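Local coordinates for protein teicoplanin pseudoaglycone deacetylases Orf2 (Actinoplanes teichomyceticus, PDB 3DFF) that is a zinc-dependent deacetylase that probably removes an acetyl group from the teicoplanin pseudoaglycone during biosynthesis of the antibiotic, at residues D70-R75 with S98-L103; S142-F147 with H176-P181. All blocks are in the same frame, centred on the assembly; numbering follows the deposited sequence.

Interaction 1 of 2, residues D70-R75 with S98-L103. With PG4 (tetraethylene glycol), chain C.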
loop_
_atom_site.group_PDB
_atom_site.type_symbol
_atom_site.label_atom_id
_atom_site.label_comp_id
_atom_site.label_asym_id
_atom_site.label_seq_id
_atom_site.Cartn_x
_atom_site.Cartn_y
_atom_site.Cartn_z
ATOM N N ASP A 70 0.463 -19.030 9.867
ATOM C CA ASP A 70 -0.493 -18.389 8.964
ATOM C C ASP A 70 -0.267 -16.883 9.048
ATOM O O ASP A 70 -0.984 -16.162 9.753
ATOM C CB ASP A 70 -1.927 -18.803 9.343
ATOM C CG ASP A 70 -2.984 -18.288 8.370
ATOM O OD1 ASP A 70 -2.687 -17.410 7.544
ATOM O OD2 ASP A 70 -4.147 -18.756 8.455
ATOM N N ALA A 71 0.753 -16.422 8.319
ATOM C CA ALA A 71 1.184 -15.036 8.362
ATOM C C ALA A 71 0.105 -14.079 7.914
ATOM O O ALA A 71 -0.030 -13.000 8.481
ATOM C CB ALA A 71 2.446 -14.846 7.533
ATOM N N VAL A 72 -0.640 -14.464 6.879
ATOM C CA VAL A 72 -1.693 -13.596 6.374
ATOM C C VAL A 72 -2.736 -13.344 7.476
ATOM O O VAL A 72 -3.182 -12.207 7.646
ATOM C CB VAL A 72 -2.372 -14.173 5.113
ATOM C CG1 VAL A 72 -3.570 -13.298 4.695
ATOM C CG2 VAL A 72 -1.360 -14.289 3.973
ATOM N N LEU A 73 -3.128 -14.385 8.211
ATOM C CA LEU A 73 -4.064 -14.200 9.327
ATOM C C LEU A 73 -3.507 -13.218 10.362
ATOM O O LEU A 73 -4.210 -12.291 10.765
ATOM C CB LEU A 73 -4.440 -15.536 9.998
ATOM C CG LEU A 73 -5.492 -15.458 11.109
ATOM C CD1 LEU A 73 -6.815 -14.891 10.574
ATOM C CD2 LEU A 73 -5.691 -16.824 11.721
ATOM N N TYR A 74 -2.250 -13.411 10.771
ATOM C CA TYR A 74 -1.605 -12.509 11.733
ATOM C C TYR A 74 -1.651 -11.077 11.215
ATOM O O TYR A 74 -2.016 -10.159 11.950
ATOM C CB TYR A 74 -0.149 -12.902 12.006
ATOM C CG TYR A 74 0.045 -13.962 13.073
ATOM C CD1 TYR A 74 -0.013 -15.314 12.748
ATOM C CD2 TYR A 74 0.313 -13.612 14.395
ATOM C CE1 TYR A 74 0.157 -16.308 13.709
ATOM C CE2 TYR A 74 0.496 -14.611 15.381
ATOM C CZ TYR A 74 0.412 -15.953 15.018
ATOM O OH TYR A 74 0.584 -16.945 15.961
ATOM N N ARG A 75 -1.311 -10.887 9.942
ATOM C CA ARG A 75 -1.241 -9.553 9.362
ATOM C C ARG A 75 -2.613 -8.921 9.175
ATOM O O ARG A 75 -2.789 -7.699 9.309
ATOM C CB ARG A 75 -0.454 -9.591 8.042
ATOM C CG ARG A 75 1.021 -9.899 8.251
ATOM C CD ARG A 75 1.814 -9.637 6.977
ATOM N NE ARG A 75 1.866 -8.213 6.656
ATOM C CZ ARG A 75 2.391 -7.723 5.533
ATOM N NH1 ARG A 75 2.879 -8.548 4.619
ATOM N NH2 ARG A 75 2.406 -6.416 5.312
ATOM N N SER A 98 3.171 -11.126 -3.387
ATOM C CA SER A 98 4.240 -11.623 -4.275
ATOM C C SER A 98 5.009 -12.808 -3.697
ATOM O O SER A 98 5.426 -13.668 -4.469
ATOM C CB SER A 98 5.211 -10.502 -4.638
ATOM O OG SER A 98 5.797 -9.960 -3.466
ATOM N N ILE A 99 5.188 -12.885 -2.372
ATOM C CA ILE A 99 5.953 -14.018 -1.807
ATOM C C ILE A 99 5.213 -15.349 -1.844
ATOM O O ILE A 99 5.798 -16.405 -1.554
ATOM C CB ILE A 99 6.482 -13.751 -0.379
ATOM C CG1 ILE A 99 5.322 -13.430 0.591
ATOM C CG2 ILE A 99 7.520 -12.660 -0.407
ATOM C CD1 ILE A 99 5.763 -13.457 2.096
ATOM N N TYR A 100 3.930 -15.315 -2.195
ATOM C CA TYR A 100 3.149 -16.540 -2.222
ATOM C C TYR A 100 2.755 -16.952 -3.631
ATOM O O TYR A 100 2.193 -18.039 -3.797
ATOM C CB TYR A 100 1.869 -16.413 -1.375
ATOM C CG TYR A 100 2.109 -15.981 0.058
ATOM C CD1 TYR A 100 2.965 -16.720 0.916
ATOM C CD2 TYR A 100 1.496 -14.835 0.566
ATOM C CE1 TYR A 100 3.178 -16.324 2.227
ATOM C CE2 TYR A 100 1.713 -14.431 1.895
ATOM C CZ TYR A 100 2.554 -15.176 2.709
ATOM O OH TYR A 100 2.775 -14.751 4.010
ATOM N N ARG A 101 3.007 -16.084 -4.617
ATOM C CA ARG A 101 2.523 -16.356 -5.973
ATOM C C ARG A 101 3.459 -17.291 -6.729
ATOM O O ARG A 101 4.657 -17.331 -6.473
ATOM C CB ARG A 101 2.321 -15.066 -6.779
ATOM C CG ARG A 101 1.217 -14.160 -6.202
ATOM C CD ARG A 101 0.630 -13.236 -7.288
ATOM N NE ARG A 101 1.569 -12.294 -7.900
ATOM C CZ ARG A 101 1.910 -11.127 -7.360
ATOM N NH1 ARG A 101 1.447 -10.783 -6.170
ATOM N NH2 ARG A 101 2.738 -10.314 -7.986
ATOM N N LYS A 102 2.881 -18.030 -7.679
ATOM C CA LYS A 102 3.633 -18.882 -8.591
ATOM C C LYS A 102 3.554 -18.390 -10.036
ATOM O O LYS A 102 2.608 -17.679 -10.405
ATOM C CB LYS A 102 3.104 -20.298 -8.538
ATOM C CG LYS A 102 3.524 -21.034 -7.281
ATOM C CD LYS A 102 3.039 -22.459 -7.317
ATOM C CE LYS A 102 3.504 -23.232 -6.103
ATOM N NZ LYS A 102 2.972 -24.621 -6.143
ATOM N N LEU A 103 4.561 -18.768 -10.827
ATOM C CA LEU A 103 4.600 -18.483 -12.262
ATOM C C LEU A 103 3.765 -19.497 -13.008
ATOM O O LEU A 103 3.493 -20.570 -12.485
ATOM C CB LEU A 103 6.040 -18.548 -12.782
ATOM C CG LEU A 103 7.072 -17.594 -12.165
ATOM C CD1 LEU A 103 8.383 -17.716 -12.880
ATOM C CD2 LEU A 103 6.576 -16.157 -12.189
HETATM O O1 PG4 C . 11.399 -6.999 -4.379
HETATM C C1 PG4 C . 10.238 -7.465 -5.077
HETATM C C2 PG4 C . 10.059 -8.951 -4.796
HETATM O O2 PG4 C . 8.762 -9.204 -4.249
HETATM C C3 PG4 C . 8.840 -9.788 -2.944
HETATM C C4 PG4 C . 8.784 -8.681 -1.898
HETATM O O3 PG4 C . 8.462 -9.196 -0.608
HETATM C C5 PG4 C . 7.741 -8.232 0.155
HETATM C C6 PG4 C . 6.286 -8.671 0.246
HETATM O O4 PG4 C . 5.946 -8.745 1.628
HETATM C C7 PG4 C . 4.695 -8.129 1.946
HETATM C C8 PG4 C . 4.850 -6.614 2.026
HETATM O O5 PG4 C . 4.174 -6.109 3.183
HETATM O O HOH W 1 2.245 -11.769 3.807
#
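Tyr100 reaches across from its loop to the first turn of helix 71-85 and meets Ala71 and Val72. From CB, the side chain sets out with CG anti to its own carbonyl carbon (chi1 -54°), which directs the ring at the helix. Ile99 CG1 lies over the ring centre, 3.8 Å above its plane. Further out, Tyr100 CE2 meets Val72 CG2 at 3.7 Å; the methyl approaches the ring obliquely, and the two side chains run alongside in opposite senses. Helix 71-85 leads into strand 89-92, an outermost strand of the mixed sheet of the PIG-L family domain, and the loop after that strand also carries Asp97, which binds a second zinc in a structure of this protein, though none is bound there here; the nearest side-chain atoms of Tyr100 and Asp97 are about 4 Å apart. At the tip, Tyr100 OH sits 3.5 Å from Ala71 CB, yet its polar needs are met by His60 NE2 and by a water 3.0 Å from OH. That water also receives a weak bond from Arg75 NH1. Arg75 NH2 donates to O5 of a tetraethylene glycol, probably from the crystallisation liquor, at 2.8 Å (N-H...O 149°), and also to Leu17 O.

Interaction 2 of 2, residues S142-F147 with H176-P181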
loop_
_atom_site.group_PDB
_atom_site.type_symbol
_atom_site.label_atom_id
_atom_site.label_comp_id
_atom_site.label_asym_id
_atom_site.label_seq_id
_atom_site.Cartn_x
_atom_site.Cartn_y
_atom_site.Cartn_z
ATOM N N SER A 142 -15.855 -3.720 -8.909
ATOM C CA SER A 142 -16.944 -4.279 -8.109
ATOM C C SER A 142 -17.117 -3.506 -6.811
ATOM O O SER A 142 -18.236 -3.161 -6.438
ATOM C CB SER A 142 -16.708 -5.765 -7.838
ATOM O OG SER A 142 -16.696 -6.471 -9.062
ATOM N N ILE A 143 -16.003 -3.194 -6.144
ATOM C CA ILE A 143 -16.038 -2.469 -4.889
ATOM C C ILE A 143 -16.512 -1.023 -5.095
ATOM O O ILE A 143 -17.261 -0.498 -4.275
ATOM C CB ILE A 143 -14.668 -2.539 -4.161
ATOM C CG1 ILE A 143 -14.397 -3.974 -3.713
ATOM C CG2 ILE A 143 -14.621 -1.606 -2.966
ATOM C CD1 ILE A 143 -12.924 -4.271 -3.504
ATOM N N ILE A 144 -16.094 -0.400 -6.189
ATOM C CA ILE A 144 -16.587 0.933 -6.540
ATOM C C ILE A 144 -18.115 0.907 -6.699
ATOM O O ILE A 144 -18.793 1.795 -6.204
ATOM C CB ILE A 144 -15.906 1.500 -7.802
ATOM C CG1 ILE A 144 -14.465 1.920 -7.494
ATOM C CG2 ILE A 144 -16.655 2.715 -8.352
ATOM C CD1 ILE A 144 -13.627 2.144 -8.730
ATOM N N ASP A 145 -18.646 -0.113 -7.368
ATOM C CA ASP A 145 -20.108 -0.228 -7.532
ATOM C C ASP A 145 -20.820 -0.384 -6.184
ATOM O O ASP A 145 -21.888 0.202 -5.943
ATOM C CB ASP A 145 -20.457 -1.389 -8.467
ATOM C CG ASP A 145 -20.150 -1.087 -9.921
ATOM O OD1 ASP A 145 -20.076 0.104 -10.287
ATOM O OD2 ASP A 145 -19.996 -2.048 -10.713
ATOM N N GLU A 146 -20.219 -1.176 -5.308
ATOM C CA GLU A 146 -20.790 -1.510 -4.018
ATOM C C GLU A 146 -20.679 -0.356 -3.018
ATOM O O GLU A 146 -21.634 -0.049 -2.300
ATOM C CB GLU A 146 -20.088 -2.758 -3.480
ATOM C CG GLU A 146 -20.668 -3.344 -2.212
ATOM C CD GLU A 146 -19.910 -4.589 -1.781
ATOM O OE1 GLU A 146 -19.390 -5.301 -2.668
ATOM O OE2 GLU A 146 -19.825 -4.845 -0.564
ATOM N N PHE A 147 -19.517 0.295 -2.981
ATOM C CA PHE A 147 -19.250 1.332 -1.988
ATOM C C PHE A 147 -19.553 2.751 -2.481
ATOM O O PHE A 147 -19.832 3.641 -1.674
ATOM C CB PHE A 147 -17.800 1.218 -1.508
ATOM C CG PHE A 147 -17.400 2.245 -0.493
ATOM C CD1 PHE A 147 -17.912 2.209 0.802
ATOM C CD2 PHE A 147 -16.458 3.222 -0.817
ATOM C CE1 PHE A 147 -17.519 3.152 1.747
ATOM C CE2 PHE A 147 -16.064 4.176 0.119
ATOM C CZ PHE A 147 -16.592 4.145 1.399
ATOM N N HIS A 176 -10.772 5.125 -13.894
ATOM C CA HIS A 176 -10.956 5.764 -15.190
ATOM C C HIS A 176 -12.259 5.294 -15.823
ATOM O O HIS A 176 -13.085 6.118 -16.252
ATOM C CB HIS A 176 -9.771 5.455 -16.093
ATOM C CG HIS A 176 -9.843 6.110 -17.429
ATOM N ND1 HIS A 176 -9.343 5.519 -18.568
ATOM C CD2 HIS A 176 -10.360 7.301 -17.815
ATOM C CE1 HIS A 176 -9.538 6.326 -19.599
ATOM N NE2 HIS A 176 -10.150 7.413 -19.166
ATOM N N GLU A 177 -12.445 3.978 -15.871
ATOM C CA GLU A 177 -13.648 3.384 -16.458
ATOM C C GLU A 177 -14.899 3.830 -15.727
ATOM O O GLU A 177 -15.921 4.122 -16.370
ATOM C CB GLU A 177 -13.554 1.864 -16.457
ATOM C CG GLU A 177 -12.552 1.330 -17.464
ATOM C CD GLU A 177 -12.357 -0.171 -17.384
ATOM O OE1 GLU A 177 -13.338 -0.905 -17.102
ATOM O OE2 GLU A 177 -11.211 -0.614 -17.621
ATOM N N LYS A 178 -14.819 3.879 -14.398
ATOM C CA LYS A 178 -15.945 4.279 -13.545
ATOM C C LYS A 178 -16.117 5.793 -13.365
ATOM O O LYS A 178 -17.081 6.234 -12.738
ATOM C CB LYS A 178 -15.865 3.595 -12.168
ATOM C CG LYS A 178 -15.981 2.076 -12.203
ATOM C CD LYS A 178 -17.407 1.627 -12.480
ATOM C CE LYS A 178 -17.483 0.121 -12.664
ATOM N NZ LYS A 178 -18.880 -0.302 -12.971
ATOM N N ASN A 179 -15.175 6.576 -13.891
ATOM C CA ASN A 179 -15.195 8.037 -13.767
ATOM C C ASN A 179 -15.233 8.510 -12.310
ATOM O O ASN A 179 -16.073 9.328 -11.927
ATOM C CB ASN A 179 -16.366 8.627 -14.575
ATOM C CG ASN A 179 -16.054 9.994 -15.154
ATOM O OD1 ASN A 179 -14.966 10.548 -14.947
ATOM N ND2 ASN A 179 -17.023 10.559 -15.880
ATOM N N VAL A 180 -14.321 7.975 -11.495
ATOM C CA VAL A 180 -14.180 8.352 -10.089
ATOM C C VAL A 180 -12.830 9.064 -9.894
ATOM O O VAL A 180 -11.805 8.587 -10.414
ATOM C CB VAL A 180 -14.249 7.090 -9.160
ATOM C CG1 VAL A 180 -14.009 7.451 -7.720
ATOM C CG2 VAL A 180 -15.599 6.368 -9.292
ATOM N N PRO A 181 -12.814 10.204 -9.160
ATOM C CA PRO A 181 -11.549 10.918 -8.929
ATOM C C PRO A 181 -10.599 10.037 -8.158
ATOM O O PRO A 181 -11.032 9.339 -7.243
ATOM C CB PRO A 181 -11.936 12.062 -7.995
ATOM C CG PRO A 181 -13.402 12.173 -8.075
ATOM C CD PRO A 181 -13.962 10.879 -8.522
#
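Both carboxylate oxygens of Asp145 face Lys178 NZ, so a single ammonium group is held by a two-oxygen salt bridge. The firmer bond runs from Lys178 NZ to Asp145 OD1 at 3.0 Å and uses the syn lone pair, on the side of the other oxygen; the second, from Lys178 NZ to Asp145 OD2 at 3.1 Å, is weak. The lysine chain is bent at chi2 (-74°) and extended beyond it, and it crosses the aspartate side chain at about a right angle. Its aliphatic part is put to use beneath the charge: Lys178 CG lies 4.0 Å from Ile144 CG2. The same methyl, set anti to the backbone N of Ile144, meets Val180 CG2 at 3.9 Å, and both Ile144 and Val180 also touch Pro149. An apolar patch thus backs a salt bridge on its more exposed side. Between the two partners of Ile144 the chain turns through a Schellman motif, with Asn179 at positive phi (57°), ending helix 162-178 and bringing Val180 round to the neighbouring helix. Pro181 then pairs through its backbone with Val152. Strands 151-155 and 182-185 are parallel neighbours joined by helix 162-178, a beta-alpha-beta crossover, and here the end of its helix packs against the end of helix 126-147.

How the interactions relate
The centres of interactions 1 and 2 lie about 27 Å apart, with nearest atoms about 15 Å apart. They follow one another in series: 70-75 with 98-103 closes before 142-147 with 176-181 opens. Both border the mixed sheet. Interaction 1 joins helix 71-85, just before strand 89-92, to the loop after it; interaction 2 joins the ends of the helices preceding strands 151-155 and 182-185. Helix 162-178 connects the regions: near its start lie His164, a zinc ligand, and Asp163, which accepts a hydrogen bond from Ser98 N and forms a salt bridge with Arg101. Interaction 1 thus lies next to a residue of a second zinc site, with the Tyr100 side chain about 12 Å from the bound zinc; interaction 2 is helix-end packing away from the annotated sites.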